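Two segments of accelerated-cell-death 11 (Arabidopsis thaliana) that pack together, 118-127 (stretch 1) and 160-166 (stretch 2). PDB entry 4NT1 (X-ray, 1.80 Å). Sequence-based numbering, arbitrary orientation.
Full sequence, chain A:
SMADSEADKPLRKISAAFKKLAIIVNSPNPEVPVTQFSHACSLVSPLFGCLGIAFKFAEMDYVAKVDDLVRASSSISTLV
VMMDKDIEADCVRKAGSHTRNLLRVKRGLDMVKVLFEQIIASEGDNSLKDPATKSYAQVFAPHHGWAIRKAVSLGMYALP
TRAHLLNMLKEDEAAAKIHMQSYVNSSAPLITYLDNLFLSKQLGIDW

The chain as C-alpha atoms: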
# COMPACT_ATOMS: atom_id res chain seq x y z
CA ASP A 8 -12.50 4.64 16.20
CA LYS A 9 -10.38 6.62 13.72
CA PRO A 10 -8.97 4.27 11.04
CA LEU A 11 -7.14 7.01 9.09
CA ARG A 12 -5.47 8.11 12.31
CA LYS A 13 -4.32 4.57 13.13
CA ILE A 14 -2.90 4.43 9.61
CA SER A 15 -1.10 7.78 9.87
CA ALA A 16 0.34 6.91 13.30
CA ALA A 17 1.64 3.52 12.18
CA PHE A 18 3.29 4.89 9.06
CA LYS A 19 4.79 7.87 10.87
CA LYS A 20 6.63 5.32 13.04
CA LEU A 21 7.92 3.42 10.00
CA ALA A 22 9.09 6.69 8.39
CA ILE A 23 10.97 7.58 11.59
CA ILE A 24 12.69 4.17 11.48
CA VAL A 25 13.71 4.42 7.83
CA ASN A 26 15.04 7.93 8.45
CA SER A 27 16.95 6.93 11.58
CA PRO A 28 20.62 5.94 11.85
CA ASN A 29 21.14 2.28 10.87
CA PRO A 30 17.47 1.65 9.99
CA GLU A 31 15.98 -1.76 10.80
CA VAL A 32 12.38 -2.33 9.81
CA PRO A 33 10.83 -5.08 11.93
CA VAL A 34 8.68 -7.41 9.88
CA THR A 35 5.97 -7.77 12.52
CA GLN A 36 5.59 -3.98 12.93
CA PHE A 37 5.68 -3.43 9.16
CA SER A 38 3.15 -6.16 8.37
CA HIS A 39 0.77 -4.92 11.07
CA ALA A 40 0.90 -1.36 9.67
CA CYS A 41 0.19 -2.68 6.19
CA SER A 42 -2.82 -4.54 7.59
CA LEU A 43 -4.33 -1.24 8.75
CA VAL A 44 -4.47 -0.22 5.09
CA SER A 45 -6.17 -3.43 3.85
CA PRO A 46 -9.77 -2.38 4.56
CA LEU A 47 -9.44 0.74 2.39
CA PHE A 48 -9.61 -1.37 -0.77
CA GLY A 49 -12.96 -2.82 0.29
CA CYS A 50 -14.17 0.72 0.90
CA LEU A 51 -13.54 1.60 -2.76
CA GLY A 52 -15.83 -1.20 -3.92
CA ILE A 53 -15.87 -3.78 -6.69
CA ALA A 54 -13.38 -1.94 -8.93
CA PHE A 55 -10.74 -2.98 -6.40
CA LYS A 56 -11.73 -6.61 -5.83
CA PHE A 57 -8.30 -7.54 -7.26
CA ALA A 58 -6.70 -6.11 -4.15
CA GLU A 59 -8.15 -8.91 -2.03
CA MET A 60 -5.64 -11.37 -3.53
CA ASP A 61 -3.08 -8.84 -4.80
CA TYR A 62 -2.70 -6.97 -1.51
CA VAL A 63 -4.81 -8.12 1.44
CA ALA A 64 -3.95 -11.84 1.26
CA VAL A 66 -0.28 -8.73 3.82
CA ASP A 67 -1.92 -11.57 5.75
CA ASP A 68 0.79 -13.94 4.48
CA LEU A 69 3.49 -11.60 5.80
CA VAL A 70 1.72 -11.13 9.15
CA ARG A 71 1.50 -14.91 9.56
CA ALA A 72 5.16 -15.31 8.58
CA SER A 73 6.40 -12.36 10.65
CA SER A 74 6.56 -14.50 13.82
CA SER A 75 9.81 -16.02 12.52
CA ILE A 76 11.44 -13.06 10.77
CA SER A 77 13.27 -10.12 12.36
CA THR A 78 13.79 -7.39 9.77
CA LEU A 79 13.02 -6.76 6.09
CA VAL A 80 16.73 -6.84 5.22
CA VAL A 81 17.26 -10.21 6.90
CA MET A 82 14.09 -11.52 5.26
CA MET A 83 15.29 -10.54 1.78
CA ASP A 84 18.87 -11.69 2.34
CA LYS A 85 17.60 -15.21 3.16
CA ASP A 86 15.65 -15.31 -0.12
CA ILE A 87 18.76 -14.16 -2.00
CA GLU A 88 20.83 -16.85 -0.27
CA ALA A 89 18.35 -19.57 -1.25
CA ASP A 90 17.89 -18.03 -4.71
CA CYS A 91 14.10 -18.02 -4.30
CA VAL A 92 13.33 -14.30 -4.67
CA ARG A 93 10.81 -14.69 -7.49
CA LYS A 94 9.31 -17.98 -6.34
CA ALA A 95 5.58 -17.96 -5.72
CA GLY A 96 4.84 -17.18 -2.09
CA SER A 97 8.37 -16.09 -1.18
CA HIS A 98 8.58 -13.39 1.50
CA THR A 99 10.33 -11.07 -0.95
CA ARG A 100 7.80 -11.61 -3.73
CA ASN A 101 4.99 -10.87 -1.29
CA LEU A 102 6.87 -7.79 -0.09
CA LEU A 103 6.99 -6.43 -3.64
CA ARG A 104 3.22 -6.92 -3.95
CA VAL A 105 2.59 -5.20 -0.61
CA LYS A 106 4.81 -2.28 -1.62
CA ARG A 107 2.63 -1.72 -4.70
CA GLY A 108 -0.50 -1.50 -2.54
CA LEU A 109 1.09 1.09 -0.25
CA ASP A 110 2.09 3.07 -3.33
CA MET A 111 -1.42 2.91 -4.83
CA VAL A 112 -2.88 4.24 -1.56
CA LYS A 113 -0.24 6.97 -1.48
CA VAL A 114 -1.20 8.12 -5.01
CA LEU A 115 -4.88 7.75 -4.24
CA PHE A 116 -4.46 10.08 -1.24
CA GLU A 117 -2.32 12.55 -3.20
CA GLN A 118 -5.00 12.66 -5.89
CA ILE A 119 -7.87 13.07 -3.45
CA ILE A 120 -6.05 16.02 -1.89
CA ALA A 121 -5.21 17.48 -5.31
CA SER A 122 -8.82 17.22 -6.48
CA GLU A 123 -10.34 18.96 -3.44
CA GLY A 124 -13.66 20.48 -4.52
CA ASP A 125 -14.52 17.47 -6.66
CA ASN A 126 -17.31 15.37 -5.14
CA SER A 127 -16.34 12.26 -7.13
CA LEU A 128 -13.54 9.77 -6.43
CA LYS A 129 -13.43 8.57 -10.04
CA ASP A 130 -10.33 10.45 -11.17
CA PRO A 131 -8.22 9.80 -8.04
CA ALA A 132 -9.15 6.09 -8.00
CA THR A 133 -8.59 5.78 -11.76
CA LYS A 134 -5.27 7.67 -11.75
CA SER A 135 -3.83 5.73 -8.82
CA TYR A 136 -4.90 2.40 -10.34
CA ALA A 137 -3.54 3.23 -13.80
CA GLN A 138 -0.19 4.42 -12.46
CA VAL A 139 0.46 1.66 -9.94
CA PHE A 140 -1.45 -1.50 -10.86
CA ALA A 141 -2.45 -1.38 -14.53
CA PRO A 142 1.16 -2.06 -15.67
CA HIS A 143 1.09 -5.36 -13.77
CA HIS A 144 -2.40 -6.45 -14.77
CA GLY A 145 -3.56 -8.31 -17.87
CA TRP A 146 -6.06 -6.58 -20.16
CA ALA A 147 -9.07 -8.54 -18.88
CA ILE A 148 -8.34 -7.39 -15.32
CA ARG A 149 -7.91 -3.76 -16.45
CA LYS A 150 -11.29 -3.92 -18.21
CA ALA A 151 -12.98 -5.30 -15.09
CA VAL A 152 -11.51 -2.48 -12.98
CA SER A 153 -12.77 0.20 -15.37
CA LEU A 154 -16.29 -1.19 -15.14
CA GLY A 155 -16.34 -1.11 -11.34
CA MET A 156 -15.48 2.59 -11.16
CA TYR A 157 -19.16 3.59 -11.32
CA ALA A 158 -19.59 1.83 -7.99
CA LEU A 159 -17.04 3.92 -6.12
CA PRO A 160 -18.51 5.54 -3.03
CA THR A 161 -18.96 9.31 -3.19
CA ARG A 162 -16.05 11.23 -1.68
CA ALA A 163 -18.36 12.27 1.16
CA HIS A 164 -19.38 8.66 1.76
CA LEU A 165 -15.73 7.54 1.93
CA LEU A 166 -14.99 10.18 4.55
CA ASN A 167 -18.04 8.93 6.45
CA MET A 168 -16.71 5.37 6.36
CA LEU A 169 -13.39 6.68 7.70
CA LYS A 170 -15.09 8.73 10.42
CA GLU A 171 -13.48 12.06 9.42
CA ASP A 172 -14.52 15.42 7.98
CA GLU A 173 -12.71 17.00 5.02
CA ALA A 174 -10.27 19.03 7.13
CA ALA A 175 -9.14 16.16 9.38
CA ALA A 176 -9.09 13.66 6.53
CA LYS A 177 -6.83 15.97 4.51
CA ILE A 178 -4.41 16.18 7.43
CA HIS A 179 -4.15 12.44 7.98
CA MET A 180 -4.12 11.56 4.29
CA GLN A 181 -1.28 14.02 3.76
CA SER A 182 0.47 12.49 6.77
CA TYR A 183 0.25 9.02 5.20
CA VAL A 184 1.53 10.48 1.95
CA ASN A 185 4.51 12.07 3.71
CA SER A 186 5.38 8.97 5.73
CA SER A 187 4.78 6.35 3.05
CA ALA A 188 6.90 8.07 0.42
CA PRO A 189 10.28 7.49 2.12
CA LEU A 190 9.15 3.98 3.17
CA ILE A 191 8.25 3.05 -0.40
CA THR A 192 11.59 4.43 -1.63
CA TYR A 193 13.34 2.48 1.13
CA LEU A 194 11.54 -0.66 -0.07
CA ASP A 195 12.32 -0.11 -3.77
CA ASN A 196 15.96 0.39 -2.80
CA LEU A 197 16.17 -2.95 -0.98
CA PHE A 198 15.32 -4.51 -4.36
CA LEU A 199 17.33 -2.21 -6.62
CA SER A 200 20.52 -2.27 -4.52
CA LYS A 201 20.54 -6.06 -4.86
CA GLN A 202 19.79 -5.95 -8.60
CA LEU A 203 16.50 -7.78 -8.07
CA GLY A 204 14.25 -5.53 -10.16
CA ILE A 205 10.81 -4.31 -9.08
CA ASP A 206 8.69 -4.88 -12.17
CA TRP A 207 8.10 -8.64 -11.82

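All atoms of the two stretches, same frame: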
# COMPACT_ATOMS: atom_id res chain seq x y z
N GLN A 118 -4.05 12.22 -4.88
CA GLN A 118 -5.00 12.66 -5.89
C GLN A 118 -6.30 13.17 -5.28
O GLN A 118 -6.90 14.11 -5.81
CB GLN A 118 -5.27 11.56 -6.92
CG GLN A 118 -4.05 11.24 -7.79
CD GLN A 118 -3.69 12.38 -8.71
OE1 GLN A 118 -4.56 13.07 -9.24
NE2 GLN A 118 -2.39 12.62 -8.89
N ILE A 119 -6.72 12.56 -4.18
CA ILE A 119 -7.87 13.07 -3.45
C ILE A 119 -7.59 14.49 -2.96
O ILE A 119 -8.39 15.40 -3.16
CB ILE A 119 -8.24 12.16 -2.26
CG1 ILE A 119 -8.83 10.84 -2.79
CG2 ILE A 119 -9.23 12.86 -1.35
CD1 ILE A 119 -9.17 9.84 -1.70
N ILE A 120 -6.43 14.69 -2.35
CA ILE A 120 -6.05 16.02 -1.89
C ILE A 120 -6.00 17.02 -3.05
O ILE A 120 -6.54 18.13 -2.95
CB ILE A 120 -4.71 15.99 -1.13
CG1 ILE A 120 -4.87 15.17 0.16
CG2 ILE A 120 -4.25 17.41 -0.79
CD1 ILE A 120 -3.56 14.67 0.76
N ALA A 121 -5.38 16.61 -4.15
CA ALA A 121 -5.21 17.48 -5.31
C ALA A 121 -6.54 17.82 -5.99
O ALA A 121 -6.65 18.84 -6.67
CB ALA A 121 -4.25 16.83 -6.31
N SER A 122 -7.54 16.97 -5.83
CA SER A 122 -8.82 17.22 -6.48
C SER A 122 -9.87 17.82 -5.54
O SER A 122 -11.06 17.80 -5.85
CB SER A 122 -9.35 15.93 -7.12
OG SER A 122 -9.67 14.99 -6.11
N GLU A 123 -9.43 18.36 -4.41
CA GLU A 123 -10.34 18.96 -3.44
C GLU A 123 -11.33 19.89 -4.14
O GLU A 123 -10.94 20.73 -4.94
CB GLU A 123 -9.54 19.73 -2.39
CG GLU A 123 -10.38 20.25 -1.24
CD GLU A 123 -9.54 21.02 -0.23
OE1 GLU A 123 -8.31 21.11 -0.42
OE2 GLU A 123 -10.12 21.54 0.75
N GLY A 124 -12.62 19.73 -3.84
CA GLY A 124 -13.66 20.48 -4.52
C GLY A 124 -14.45 19.60 -5.48
O GLY A 124 -15.58 19.91 -5.85
N ASP A 125 -13.84 18.49 -5.87
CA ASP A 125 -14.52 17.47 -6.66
C ASP A 125 -15.26 16.53 -5.71
O ASP A 125 -14.70 16.10 -4.71
CB ASP A 125 -13.52 16.68 -7.50
CG ASP A 125 -12.84 17.53 -8.55
OD1 ASP A 125 -13.00 18.77 -8.52
OD2 ASP A 125 -12.13 16.95 -9.41
N ASN A 126 -16.52 16.23 -6.02
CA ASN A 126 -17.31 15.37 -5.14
C ASN A 126 -17.17 13.89 -5.51
O ASN A 126 -17.61 13.01 -4.78
CB ASN A 126 -18.77 15.79 -5.17
CG ASN A 126 -18.96 17.18 -4.60
OD1 ASN A 126 -19.64 18.04 -5.20
ND2 ASN A 126 -18.35 17.43 -3.46
N SER A 127 -16.53 13.63 -6.64
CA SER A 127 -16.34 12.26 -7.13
C SER A 127 -14.95 11.73 -6.79
O SER A 127 -13.99 12.51 -6.68
CB SER A 127 -16.54 12.22 -8.64
OG SER A 127 -16.17 10.96 -9.19
N PRO A 160 -17.71 4.68 -3.90
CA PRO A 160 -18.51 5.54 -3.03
C PRO A 160 -18.28 7.00 -3.41
O PRO A 160 -17.25 7.31 -4.00
CB PRO A 160 -17.91 5.27 -1.64
CG PRO A 160 -16.49 4.88 -1.92
CD PRO A 160 -16.56 4.07 -3.20
N THR A 161 -19.22 7.88 -3.09
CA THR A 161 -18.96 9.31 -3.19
C THR A 161 -17.82 9.67 -2.24
O THR A 161 -17.54 8.95 -1.28
CB THR A 161 -20.20 10.14 -2.81
OG1 THR A 161 -20.40 10.08 -1.39
CG2 THR A 161 -21.44 9.61 -3.53
N ARG A 162 -17.15 10.78 -2.53
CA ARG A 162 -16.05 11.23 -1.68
C ARG A 162 -16.56 11.45 -0.26
O ARG A 162 -15.92 11.05 0.71
CB ARG A 162 -15.45 12.51 -2.28
CG ARG A 162 -14.35 13.14 -1.47
CD ARG A 162 -13.86 14.38 -2.20
NE ARG A 162 -12.91 15.16 -1.41
CZ ARG A 162 -11.70 15.52 -1.83
NH1 ARG A 162 -11.28 15.17 -3.06
NH2 ARG A 162 -10.92 16.23 -1.03
N ALA A 163 -17.74 12.05 -0.14
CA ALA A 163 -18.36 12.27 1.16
C ALA A 163 -18.64 10.97 1.90
O ALA A 163 -18.48 10.88 3.11
CB ALA A 163 -19.64 13.09 1.01
N HIS A 164 -19.08 9.95 1.16
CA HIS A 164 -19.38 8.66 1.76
C HIS A 164 -18.10 7.99 2.26
O HIS A 164 -18.09 7.38 3.33
CB HIS A 164 -20.11 7.75 0.76
CG HIS A 164 -20.55 6.45 1.36
ND1 HIS A 164 -20.78 5.32 0.60
CD2 HIS A 164 -20.80 6.11 2.64
CE1 HIS A 164 -21.15 4.33 1.40
NE2 HIS A 164 -21.17 4.78 2.64
N LEU A 165 -17.01 8.10 1.49
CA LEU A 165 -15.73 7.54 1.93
C LEU A 165 -15.28 8.18 3.24
O LEU A 165 -14.84 7.49 4.17
CB LEU A 165 -14.65 7.70 0.85
CG LEU A 165 -13.25 7.22 1.28
CD1 LEU A 165 -13.25 5.72 1.50
CD2 LEU A 165 -12.15 7.62 0.29
N LEU A 166 -15.37 9.50 3.32
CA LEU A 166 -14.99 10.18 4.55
C LEU A 166 -15.87 9.70 5.71
O LEU A 166 -15.41 9.57 6.83
CB LEU A 166 -15.07 11.69 4.37
CG LEU A 166 -14.13 12.25 3.31
CD1 LEU A 166 -14.11 13.78 3.33
CD2 LEU A 166 -12.72 11.70 3.49
O HOH W 1 -12.11 13.77 -5.15

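Carbonyl groups in the last turn of a helix are often left poorly satisfied by the backbone, and a long arginine reaching in from a neighbouring segment can bond to them. The contact between the end of one helix and the start of another in accelerated-cell-death 11 is a compact example. Arg 162, in the first turn of its helix, points its CA-to-CB bond toward the other stretch and keeps chi1, chi2 and chi3 all near 180°. This fully extended ttt chain spans the gap and carries the guanidinium to the last turn of the other helix, where NH1 of Arg 162 donates to O of Ile 119 at 2.9 Å. Within its own stretch, that O of Ile 119 has just a weak backbone bond, from N of Ser 122 at 3.2 Å. A weak second bond runs from NH2 of Arg 162 to the same O of Ile 119, at 3.4 Å, so both terminal nitrogens converge on one carbonyl.

The surroundings fit this pose. CG2 of Ile 119 lies over one face of the guanidinium, 3.5 Å from NH1 of Arg 162, while Ser 122 sits at its edge. With chi1 in the p well, Ser 122 turns its hydroxyl back toward the helix end. A water completes the arrangement, accepting from NH1 of Arg 162 (2.6 Å) and donating to OG of Ser 122 (2.9 Å) and O of Ser 127 (2.7 Å).

The base of the arginine is fixed as well. N of Arg 162 donates to O of Asn 126 at 3.2 Å, a nearly straight bond that uses an amide left free at the start of a helix. Thr 161, with chi1 p, places OG1 to accept from N of His 164 at 2.9 Å, capping that same helix. Beside these polar contacts, Ile 119, in its mt rotamer, extends CD1 to within 4.2 Å of CD2 of Leu 165, whose tp conformation completes a small apolar contact.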